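Local structure of Abbfa_003403 (Acinetobacter baumannii, 4ZXH) at residues A[549-553]-A[554-558]; A[637-641]-A[642-646]; A[976-979]-A[980-984]; A[1012-1015]-A[1016-1020]. The protein appears to work as a holo nonribosomal peptide synthetase, joining condensation, adenylation, peptidyl carrier and thioesterase domains in one chain to assemble a peptide product. All coordinates share one frame; numbering follows the deposited sequence.

Contact 1 of 4, residues A[549-553]-A[554-558]; sequences LGIWA and AGAAY
Ile551 and Trp552 carry the side-chain part of this turn, and both reach Tyr558. The CD1 methyl of Ile551 lies 3.8 Å from Tyr558 CB, the two side chains crossing at about a right angle, while Ile551 CG2 rests 3.7 Å from Ala556 CB. With chi1 at -68°, CG1 is anti to the carbonyl carbon and CG2 anti to the backbone N, which directs the two branches to different partners. Trp552 approaches Tyr558 with the pyrrole side of its indole: NE1 is 3.6 Å from Tyr558 CE1, and the planes of the five-membered ring and the phenol ring are inclined at 39°, too oblique for a stack or a T-shape. The Ala556 carbonyl oxygen lies near the indole plane, at the CD1 edge.

The backbone beneath these groups is a Schellman motif closing helix 543-553. Gly555, with positive phi (79°), is the C-prime residue; its N donates to Trp552 O at 2.8 Å from above the carbonyl plane, and Ala556 N donates to Ile551 O at 3.0 Å. Ala554 N still binds Gly550 O in helical fashion (3.1 Å). The chain is thereby turned out of the helix into strand 557-560, which pairs in parallel with strand 533-537, so that the turn completes a beta-alpha-beta unit.

Farther out, Ala622 O accepts the indole N-H of Trp552, which helps set the rotation of that ring, and Phe618 meets it at a steep angle. Helix 509-525 covers Ile551 and Ala553, and Ile675 of helix 674-679 packs against both Trp552 and Tyr558.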
loop_
_atom_site.group_PDB
_atom_site.type_symbol
_atom_site.label_atom_id
_atom_site.label_comp_id
_atom_site.label_asym_id
_atom_site.label_seq_id
_atom_site.Cartn_x
_atom_site.Cartn_y
_atom_site.Cartn_z
ATOM N N LEU A 549 -14.424 42.969 25.212
ATOM C CA LEU A 549 -15.673 43.195 25.924
ATOM C C LEU A 549 -16.040 44.664 25.942
ATOM O O LEU A 549 -17.218 45.003 25.951
ATOM C CB LEU A 549 -15.587 42.644 27.344
ATOM C CG LEU A 549 -15.498 41.113 27.431
ATOM C CD1 LEU A 549 -15.179 40.639 28.831
ATOM C CD2 LEU A 549 -16.804 40.505 26.964
ATOM N N GLY A 550 -15.033 45.535 25.929
ATOM C CA GLY A 550 -15.267 46.973 25.925
ATOM C C GLY A 550 -15.932 47.369 24.626
ATOM O O GLY A 550 -16.941 48.081 24.624
ATOM N N ILE A 551 -15.375 46.881 23.519
ATOM C CA ILE A 551 -15.930 47.130 22.195
ATOM C C ILE A 551 -17.366 46.620 22.105
ATOM O O ILE A 551 -18.246 47.289 21.568
ATOM C CB ILE A 551 -15.085 46.466 21.114
ATOM C CG1 ILE A 551 -13.729 47.154 21.006
ATOM C CG2 ILE A 551 -15.791 46.537 19.775
ATOM C CD1 ILE A 551 -12.698 46.293 20.311
ATOM N N TRP A 552 -17.604 45.435 22.645
ATOM C CA TRP A 552 -18.945 44.891 22.665
ATOM C C TRP A 552 -19.889 45.746 23.492
ATOM O O TRP A 552 -21.040 45.937 23.123
ATOM C CB TRP A 552 -18.937 43.467 23.205
ATOM C CG TRP A 552 -18.448 42.476 22.208
ATOM C CD1 TRP A 552 -18.200 42.696 20.879
ATOM C CD2 TRP A 552 -18.138 41.104 22.451
ATOM N NE1 TRP A 552 -17.752 41.541 20.289
ATOM C CE2 TRP A 552 -17.709 40.554 21.232
ATOM C CE3 TRP A 552 -18.179 40.294 23.583
ATOM C CZ2 TRP A 552 -17.331 39.234 21.120
ATOM C CZ3 TRP A 552 -17.793 38.988 23.466
ATOM C CH2 TRP A 552 -17.369 38.472 22.248
ATOM N N ALA A 553 -19.399 46.268 24.610
ATOM C CA ALA A 553 -20.263 46.997 25.525
ATOM C C ALA A 553 -20.680 48.344 24.935
ATOM O O ALA A 553 -21.688 48.925 25.341
ATOM C CB ALA A 553 -19.582 47.188 26.853
ATOM N N ALA A 554 -19.909 48.821 23.962
ATOM C CA ALA A 554 -20.243 50.050 23.254
ATOM C C ALA A 554 -21.136 49.722 22.070
ATOM O O ALA A 554 -21.447 50.587 21.249
ATOM C CB ALA A 554 -18.983 50.774 22.794
ATOM N N GLY A 555 -21.537 48.457 21.989
ATOM C CA GLY A 555 -22.433 47.982 20.951
ATOM C C GLY A 555 -21.766 47.730 19.610
ATOM O O GLY A 555 -22.463 47.501 18.617
ATOM N N ALA A 556 -20.431 47.768 19.569
ATOM C CA ALA A 556 -19.718 47.611 18.301
ATOM C C ALA A 556 -19.248 46.174 18.074
ATOM O O ALA A 556 -19.373 45.312 18.952
ATOM C CB ALA A 556 -18.533 48.563 18.234
ATOM N N ALA A 557 -18.732 45.928 16.873
ATOM C CA ALA A 557 -18.137 44.652 16.507
ATOM C C ALA A 557 -16.668 44.918 16.238
ATOM O O ALA A 557 -16.320 45.997 15.749
ATOM C CB ALA A 557 -18.802 44.059 15.298
ATOM N N TYR A 558 -15.793 43.970 16.566
ATOM C CA TYR A 558 -14.385 44.209 16.295
ATOM C C TYR A 558 -13.922 43.437 15.077
ATOM O O TYR A 558 -14.478 42.402 14.722
ATOM C CB TYR A 558 -13.517 43.878 17.510
ATOM C CG TYR A 558 -13.502 42.429 17.909
ATOM C CD1 TYR A 558 -14.454 41.919 18.773
ATOM C CD2 TYR A 558 -12.520 41.573 17.428
ATOM C CE1 TYR A 558 -14.440 40.593 19.143
ATOM C CE2 TYR A 558 -12.486 40.243 17.794
ATOM C CZ TYR A 558 -13.447 39.755 18.652
ATOM O OH TYR A 558 -13.418 38.426 19.013
#

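Contact 2 of 4, residues A[637-641]-A[642-646]; sequences VRIGH and PSIIN
Two isoleucines, Ile639 near the end of the strand and Ile644 in the first turn of the helix, are brought together by similar first torsions. In Ile639 a chi1 of -62° turns CG1 anti to the carbonyl carbon, and CG2, which then lies anti to the backbone N, is the branch directed at the helix. In Ile644, with nearly the same chi1, it is the CG1 methylene, beside the backbone N, that receives Ile639 CG2 at 3.9 Å. Ser643 CB lies beside the same methyl, 4.2 Å from Ile639 CG2. On the other flank, Ile644 CD1 comes within 4.1 Å of His641 CD2; these two side chains run side by side in the same direction, although the methyl sits obliquely to the imidazole.

A clear backbone hydrogen bond crosses the junction: Ile645 N donates to His641 O over 3.1 Å, nearly straight at 167°, and marks the first full helical turn. Gly640 occupies the N-cap position. The imidazole is held from outside, ND1 bonding to Gly619 O and the ring meeting Phe618 at a shallow angle, while Ala622 of strand 621-627 touches both His641 and Ile644.

Strand 635-640 pairs antiparallel with strand 621-627, and the axes of its last residues and of helix 642-646 make an angle of 68°. This is a strand-to-helix junction following the Gly- and Ser-rich signature loop of AMP-binding enzymes, which in relatives embraces the ATP phosphates.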
loop_
_atom_site.group_PDB
_atom_site.type_symbol
_atom_site.label_atom_id
_atom_site.label_comp_id
_atom_site.label_asym_id
_atom_site.label_seq_id
_atom_site.Cartn_x
_atom_site.Cartn_y
_atom_site.Cartn_z
ATOM N N VAL A 637 -16.291 37.136 7.892
ATOM C CA VAL A 637 -17.420 36.383 8.390
ATOM C C VAL A 637 -18.020 37.119 9.568
ATOM O O VAL A 637 -17.377 37.268 10.604
ATOM C CB VAL A 637 -17.006 34.950 8.811
ATOM C CG1 VAL A 637 -18.204 34.184 9.396
ATOM C CG2 VAL A 637 -16.410 34.196 7.632
ATOM N N ARG A 638 -19.248 37.602 9.410
ATOM C CA ARG A 638 -19.902 38.357 10.474
ATOM C C ARG A 638 -20.649 37.427 11.400
ATOM O O ARG A 638 -21.587 36.748 10.995
ATOM C CB ARG A 638 -20.865 39.401 9.905
ATOM C CG ARG A 638 -20.186 40.583 9.255
ATOM C CD ARG A 638 -21.179 41.345 8.411
ATOM N NE ARG A 638 -22.045 42.222 9.179
ATOM C CZ ARG A 638 -23.271 42.573 8.811
ATOM N NH1 ARG A 638 -23.811 42.074 7.704
ATOM N NH2 ARG A 638 -23.972 43.401 9.572
ATOM N N ILE A 639 -20.234 37.411 12.655
ATOM C CA ILE A 639 -20.811 36.515 13.637
ATOM C C ILE A 639 -21.628 37.331 14.617
ATOM O O ILE A 639 -21.172 38.391 15.088
ATOM C CB ILE A 639 -19.708 35.710 14.370
ATOM C CG1 ILE A 639 -18.957 34.849 13.368
ATOM C CG2 ILE A 639 -20.305 34.825 15.454
ATOM C CD1 ILE A 639 -19.845 33.786 12.710
ATOM N N GLY A 640 -22.842 36.851 14.890
ATOM C CA GLY A 640 -23.774 37.501 15.798
ATOM C C GLY A 640 -23.609 36.982 17.211
ATOM O O GLY A 640 -22.985 35.944 17.441
ATOM N N HIS A 641 -24.150 37.703 18.177
ATOM C CA HIS A 641 -23.945 37.298 19.557
ATOM C C HIS A 641 -24.757 36.069 19.961
ATOM O O HIS A 641 -24.297 35.294 20.801
ATOM C CB HIS A 641 -24.232 38.461 20.503
ATOM C CG HIS A 641 -23.033 39.323 20.765
ATOM N ND1 HIS A 641 -22.976 40.654 20.408
ATOM C CD2 HIS A 641 -21.838 39.034 21.337
ATOM C CE1 HIS A 641 -21.802 41.148 20.756
ATOM N NE2 HIS A 641 -21.090 40.184 21.313
ATOM N N PRO A 642 -25.964 35.884 19.388
ATOM C CA PRO A 642 -26.612 34.595 19.697
ATOM C C PRO A 642 -25.763 33.341 19.369
ATOM O O PRO A 642 -25.714 32.452 20.214
ATOM C CB PRO A 642 -27.887 34.648 18.853
ATOM C CG PRO A 642 -28.231 36.111 18.823
ATOM C CD PRO A 642 -26.925 36.858 18.820
ATOM N N SER A 643 -25.100 33.277 18.211
ATOM C CA SER A 643 -24.203 32.143 17.891
ATOM C C SER A 643 -23.161 31.930 18.977
ATOM O O SER A 643 -22.973 30.822 19.449
ATOM C CB SER A 643 -23.447 32.350 16.565
ATOM O OG SER A 643 -24.224 33.028 15.592
ATOM N N ILE A 644 -22.474 33.010 19.345
ATOM C CA ILE A 644 -21.376 32.954 20.295
ATOM C C ILE A 644 -21.818 32.339 21.611
ATOM O O ILE A 644 -21.178 31.422 22.110
ATOM C CB ILE A 644 -20.785 34.359 20.565
ATOM C CG1 ILE A 644 -20.138 34.901 19.304
ATOM C CG2 ILE A 644 -19.744 34.331 21.705
ATOM C CD1 ILE A 644 -19.464 36.196 19.516
ATOM N N ILE A 645 -22.916 32.835 22.167
ATOM C CA ILE A 645 -23.333 32.397 23.482
ATOM C C ILE A 645 -23.828 30.933 23.399
ATOM O O ILE A 645 -23.572 30.131 24.298
ATOM C CB ILE A 645 -24.403 33.370 24.089
ATOM C CG1 ILE A 645 -24.785 32.943 25.507
ATOM C CG2 ILE A 645 -25.631 33.550 23.178
ATOM C CD1 ILE A 645 -23.650 33.138 26.492
ATOM N N ASN A 646 -24.494 30.575 22.303
ATOM C CA ASN A 646 -24.825 29.182 22.045
ATOM C C ASN A 646 -23.589 28.292 22.073
ATOM O O ASN A 646 -23.591 27.225 22.680
ATOM C CB ASN A 646 -25.512 29.029 20.692
ATOM C CG ASN A 646 -25.865 27.588 20.386
ATOM O OD1 ASN A 646 -26.792 27.019 20.959
ATOM N ND2 ASN A 646 -25.089 26.976 19.506
#

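Contact 3 of 4, residues A[976-979]-A[980-984]; sequences DPIE and IELCT
The carboxylate and the peptide carbonyl of Asp976 serve two successive N-H groups of the helix start, those of Glu979 and Ile980. Glu979 N approaches OD1 of Asp976 nearly in line with its C-O bond, at 3.0 Å, whereas Ile980 N takes Asp976 O, also at 3.0 Å and almost end-on. The following carbonyls are met less squarely: Glu981 N lies 29° out of the plane of the Pro977 carbonyl, and Cys983 N, 2.9 Å from Glu979 O, is tilted similarly. A chi1 of 66° places the Asp976 carboxylate between its own backbone N and carbonyl carbon, folded back over the first turn as an N-cap.

Among the side chains, Ile978 and Leu982 run alongside each other, CG2 of the former 4.0 Å from CD1 of the latter, facing helix 1037-1046; Leu982 also packs on helix 1008-1022. Ile980 and Cys983 instead touch Met1081 of helix 1081-1086, in the thioesterase part. Helix 977-990 thus turns one side to the carrier domain's own helices and another to the thioesterase.

The other carboxylate oxygen of Asp976, OD2, forms a salt bridge with Arg1045, and OE2 of Glu979 forms one with Arg975. The capping group is therefore gripped from both oxygens. Negative charge at a helix N-terminus suits the peptide dipole, and the arginine together with the capping N-H would be expected to favour the ionised form of Asp976.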
loop_
_atom_site.group_PDB
_atom_site.type_symbol
_atom_site.label_atom_id
_atom_site.label_comp_id
_atom_site.label_asym_id
_atom_site.label_seq_id
_atom_site.Cartn_x
_atom_site.Cartn_y
_atom_site.Cartn_z
ATOM N N ASP A 976 28.809 -6.589 -7.112
ATOM C CA ASP A 976 29.520 -7.672 -6.448
ATOM C C ASP A 976 29.057 -9.011 -7.038
ATOM O O ASP A 976 28.195 -9.017 -7.924
ATOM C CB ASP A 976 29.316 -7.574 -4.920
ATOM C CG ASP A 976 27.879 -7.810 -4.486
ATOM O OD1 ASP A 976 27.002 -7.999 -5.351
ATOM O OD2 ASP A 976 27.624 -7.798 -3.257
ATOM N N PRO A 977 29.639 -10.145 -6.591
ATOM C CA PRO A 977 29.191 -11.428 -7.162
ATOM C C PRO A 977 27.671 -11.728 -7.053
ATOM O O PRO A 977 27.109 -12.362 -7.940
ATOM C CB PRO A 977 30.001 -12.453 -6.358
ATOM C CG PRO A 977 31.302 -11.745 -6.076
ATOM C CD PRO A 977 30.904 -10.299 -5.838
ATOM N N ILE A 978 27.019 -11.301 -5.982
ATOM C CA ILE A 978 25.595 -11.562 -5.847
ATOM C C ILE A 978 24.800 -10.794 -6.902
ATOM O O ILE A 978 23.913 -11.338 -7.555
ATOM C CB ILE A 978 25.087 -11.182 -4.446
ATOM C CG1 ILE A 978 25.468 -12.257 -3.412
ATOM C CG2 ILE A 978 23.592 -10.940 -4.468
ATOM C CD1 ILE A 978 25.059 -11.902 -1.998
ATOM N N GLU A 979 25.122 -9.528 -7.098
ATOM C CA GLU A 979 24.367 -8.775 -8.085
ATOM C C GLU A 979 24.717 -9.247 -9.511
ATOM O O GLU A 979 23.855 -9.222 -10.390
ATOM C CB GLU A 979 24.602 -7.272 -7.911
ATOM C CG GLU A 979 24.158 -6.750 -6.546
ATOM C CD GLU A 979 24.441 -5.277 -6.355
ATOM O OE1 GLU A 979 25.158 -4.682 -7.191
ATOM O OE2 GLU A 979 23.948 -4.712 -5.359
ATOM N N ILE A 980 25.951 -9.707 -9.740
ATOM C CA ILE A 980 26.300 -10.278 -11.046
ATOM C C ILE A 980 25.443 -11.511 -11.370
ATOM O O ILE A 980 24.894 -11.611 -12.469
ATOM C CB ILE A 980 27.798 -10.638 -11.129
ATOM C CG1 ILE A 980 28.621 -9.347 -11.126
ATOM C CG2 ILE A 980 28.087 -11.429 -12.382
ATOM C CD1 ILE A 980 30.129 -9.560 -11.142
ATOM N N GLU A 981 25.283 -12.416 -10.405
ATOM C CA GLU A 981 24.471 -13.612 -10.608
ATOM C C GLU A 981 22.976 -13.296 -10.815
ATOM O O GLU A 981 22.311 -13.928 -11.632
ATOM C CB GLU A 981 24.633 -14.574 -9.434
ATOM C CG GLU A 981 23.794 -15.833 -9.564
ATOM C CD GLU A 981 24.583 -17.053 -10.025
ATOM O OE1 GLU A 981 25.748 -17.217 -9.589
ATOM O OE2 GLU A 981 24.030 -17.845 -10.830
ATOM N N LEU A 982 22.441 -12.326 -10.086
ATOM C CA LEU A 982 21.037 -11.963 -10.271
ATOM C C LEU A 982 20.812 -11.266 -11.614
ATOM O O LEU A 982 19.807 -11.510 -12.274
ATOM C CB LEU A 982 20.546 -11.071 -9.131
ATOM C CG LEU A 982 20.553 -11.732 -7.748
ATOM C CD1 LEU A 982 20.280 -10.707 -6.623
ATOM C CD2 LEU A 982 19.555 -12.894 -7.723
ATOM N N CYS A 983 21.739 -10.409 -12.029
ATOM C CA CYS A 983 21.565 -9.718 -13.300
ATOM C C CYS A 983 21.559 -10.710 -14.436
ATOM O O CYS A 983 20.625 -10.728 -15.234
ATOM C CB CYS A 983 22.653 -8.674 -13.537
ATOM S SG CYS A 983 22.356 -7.129 -12.703
ATOM N N THR A 984 22.592 -11.540 -14.506
ATOM C CA THR A 984 22.616 -12.607 -15.499
ATOM C C THR A 984 21.341 -13.464 -15.461
ATOM O O THR A 984 20.816 -13.852 -16.495
ATOM C CB THR A 984 23.827 -13.488 -15.302
ATOM O OG1 THR A 984 24.984 -12.706 -15.578
ATOM C CG2 THR A 984 23.806 -14.608 -16.274
#

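Contact 4 of 4, residues A[1012-1015]-A[1016-1020]; sequences VKLV and NHLKK
Helix 1008-1022 is the second long helix of the carrier domain and starts at the phosphopantetheine attachment site; the side chain of Val1012 lies about 9 Å from the 4'-phosphopantetheine. One helical turn separates the partners here, Val1012 from Asn1016, Leu1014 from Leu1018 and Val1015 from Lys1019.

Asn1016 turns its amide back along the helix: a chi1 of -84° swings CG to the side of the backbone N, and ND2 reaches Val1012 O at 2.8 Å. This oxygen lies close to the plane of the amide, but ND2 is well above the plane of the Val1012 carbonyl, 38° out of it. Asn1016 N binds the same oxygen at 3.2 Å from the opposite face. Beside this pair, CG1 of Val1012 runs along the amide, 3.5 Å from ND2.

On the buried flank, Leu1014 CD1 meets Leu1018 CD1 at 3.9 Å, and the two leucines slant across one another. Leu1018 N donates to Leu1014 O at 2.9 Å, so backbone and side chains join the same residues. Lys1019, extended beyond CG, passes its CE within 4.2 Å of Val1015 CG1.

Around the helix, Leu1014 packs on Phe986 of helix 977-990 and Leu1031 of helix 1028-1033. Val1012 touches both Val1028 of helix 1028-1033 and, across the domain boundary, Trp27 and Tyr28 of helix 21-32 in the condensation domain.

Chemically, the oxygen of Val1012 takes a second donor besides the helical N-H, and one amide N-H of Asn1016 is thereby satisfied within its own helix.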
loop_
_atom_site.group_PDB
_atom_site.type_symbol
_atom_site.label_atom_id
_atom_site.label_comp_id
_atom_site.label_asym_id
_atom_site.label_seq_id
_atom_site.Cartn_x
_atom_site.Cartn_y
_atom_site.Cartn_z
ATOM N N VAL A 1012 8.061 -18.025 -10.639
ATOM C CA VAL A 1012 8.234 -19.352 -10.059
ATOM C C VAL A 1012 9.492 -20.006 -10.616
ATOM O O VAL A 1012 10.262 -20.603 -9.876
ATOM C CB VAL A 1012 7.025 -20.261 -10.316
ATOM C CG1 VAL A 1012 7.405 -21.691 -10.057
ATOM C CG2 VAL A 1012 5.838 -19.850 -9.440
ATOM N N LYS A 1013 9.714 -19.857 -11.919
ATOM C CA LYS A 1013 10.901 -20.414 -12.548
ATOM C C LYS A 1013 12.147 -19.750 -11.997
ATOM O O LYS A 1013 13.115 -20.420 -11.652
ATOM C CB LYS A 1013 10.842 -20.255 -14.070
ATOM C CG LYS A 1013 9.723 -21.074 -14.737
ATOM C CD LYS A 1013 9.777 -20.943 -16.262
ATOM C CE LYS A 1013 8.474 -21.380 -16.947
ATOM N NZ LYS A 1013 8.226 -22.840 -16.898
ATOM N N LEU A 1014 12.117 -18.424 -11.914
ATOM C CA LEU A 1014 13.244 -17.663 -11.400
ATOM C C LEU A 1014 13.668 -18.124 -10.004
ATOM O O LEU A 1014 14.832 -18.437 -9.760
ATOM C CB LEU A 1014 12.900 -16.181 -11.377
ATOM C CG LEU A 1014 13.928 -15.282 -10.679
ATOM C CD1 LEU A 1014 15.263 -15.495 -11.297
ATOM C CD2 LEU A 1014 13.575 -13.832 -10.826
ATOM N N VAL A 1015 12.713 -18.166 -9.089
ATOM C CA VAL A 1015 13.004 -18.508 -7.713
ATOM C C VAL A 1015 13.564 -19.912 -7.590
ATOM O O VAL A 1015 14.474 -20.160 -6.797
ATOM C CB VAL A 1015 11.760 -18.374 -6.847
ATOM C CG1 VAL A 1015 11.926 -19.153 -5.553
ATOM C CG2 VAL A 1015 11.492 -16.889 -6.556
ATOM N N ASN A 1016 13.053 -20.831 -8.392
ATOM C CA ASN A 1016 13.526 -22.205 -8.299
ATOM C C ASN A 1016 14.959 -22.333 -8.808
ATOM O O ASN A 1016 15.731 -23.160 -8.322
ATOM C CB ASN A 1016 12.576 -23.146 -9.038
ATOM C CG ASN A 1016 11.389 -23.563 -8.173
ATOM O OD1 ASN A 1016 11.507 -24.472 -7.348
ATOM N ND2 ASN A 1016 10.254 -22.881 -8.333
ATOM N N HIS A 1017 15.322 -21.482 -9.759
ATOM C CA HIS A 1017 16.701 -21.398 -10.215
ATOM C C HIS A 1017 17.600 -20.777 -9.140
ATOM O O HIS A 1017 18.661 -21.312 -8.831
ATOM C CB HIS A 1017 16.795 -20.589 -11.502
ATOM C CG HIS A 1017 18.191 -20.454 -12.012
ATOM N ND1 HIS A 1017 18.908 -19.279 -11.919
ATOM C CD2 HIS A 1017 19.014 -21.356 -12.594
ATOM C CE1 HIS A 1017 20.111 -19.459 -12.435
ATOM N NE2 HIS A 1017 20.200 -20.710 -12.847
ATOM N N LEU A 1018 17.170 -19.652 -8.567
ATOM C CA LEU A 1018 17.950 -18.982 -7.522
ATOM C C LEU A 1018 18.207 -19.874 -6.300
ATOM O O LEU A 1018 19.268 -19.772 -5.683
ATOM C CB LEU A 1018 17.256 -17.694 -7.086
ATOM C CG LEU A 1018 17.349 -16.603 -8.142
ATOM C CD1 LEU A 1018 16.638 -15.333 -7.692
ATOM C CD2 LEU A 1018 18.821 -16.335 -8.491
ATOM N N LYS A 1019 17.238 -20.723 -5.945
ATOM C CA LYS A 1019 17.432 -21.714 -4.890
ATOM C C LYS A 1019 18.633 -22.595 -5.207
ATOM O O LYS A 1019 19.496 -22.786 -4.351
ATOM C CB LYS A 1019 16.196 -22.610 -4.705
ATOM C CG LYS A 1019 15.032 -22.029 -3.918
ATOM C CD LYS A 1019 13.939 -23.100 -3.751
ATOM C CE LYS A 1019 12.632 -22.522 -3.203
ATOM N NZ LYS A 1019 11.511 -23.507 -3.163
ATOM N N LYS A 1020 18.681 -23.153 -6.419
ATOM C CA LYS A 1020 19.827 -23.973 -6.823
ATOM C C LYS A 1020 21.148 -23.178 -6.826
ATOM O O LYS A 1020 22.178 -23.663 -6.352
ATOM C CB LYS A 1020 19.606 -24.583 -8.209
ATOM C CG LYS A 1020 18.961 -25.953 -8.196
ATOM C CD LYS A 1020 18.992 -26.595 -9.581
#

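How the contacts relate
Contacts 1 and 2 belong to the adenylation domain and are joined through space: the indole of Trp552 and the imidazole of His641 pack edge-to-face, with CD2 of Trp552 3.3 Å from NE2 of His641. Contacts 3 and 4 lie on successive carrier-domain helices and touch where Leu982 CD2 is 3.6 Å from Leu1018 CD2; their centres are about 71 to 80 Å from those of the first pair. Contacts 1, 2 and 3 are largely buried, contact 4 only partly. Chemistry follows place: contacts 1 and 2 end or begin helices beside sheets with aromatic packing, contact 3 caps a helix with charge, and contact 4 lies mid-helix.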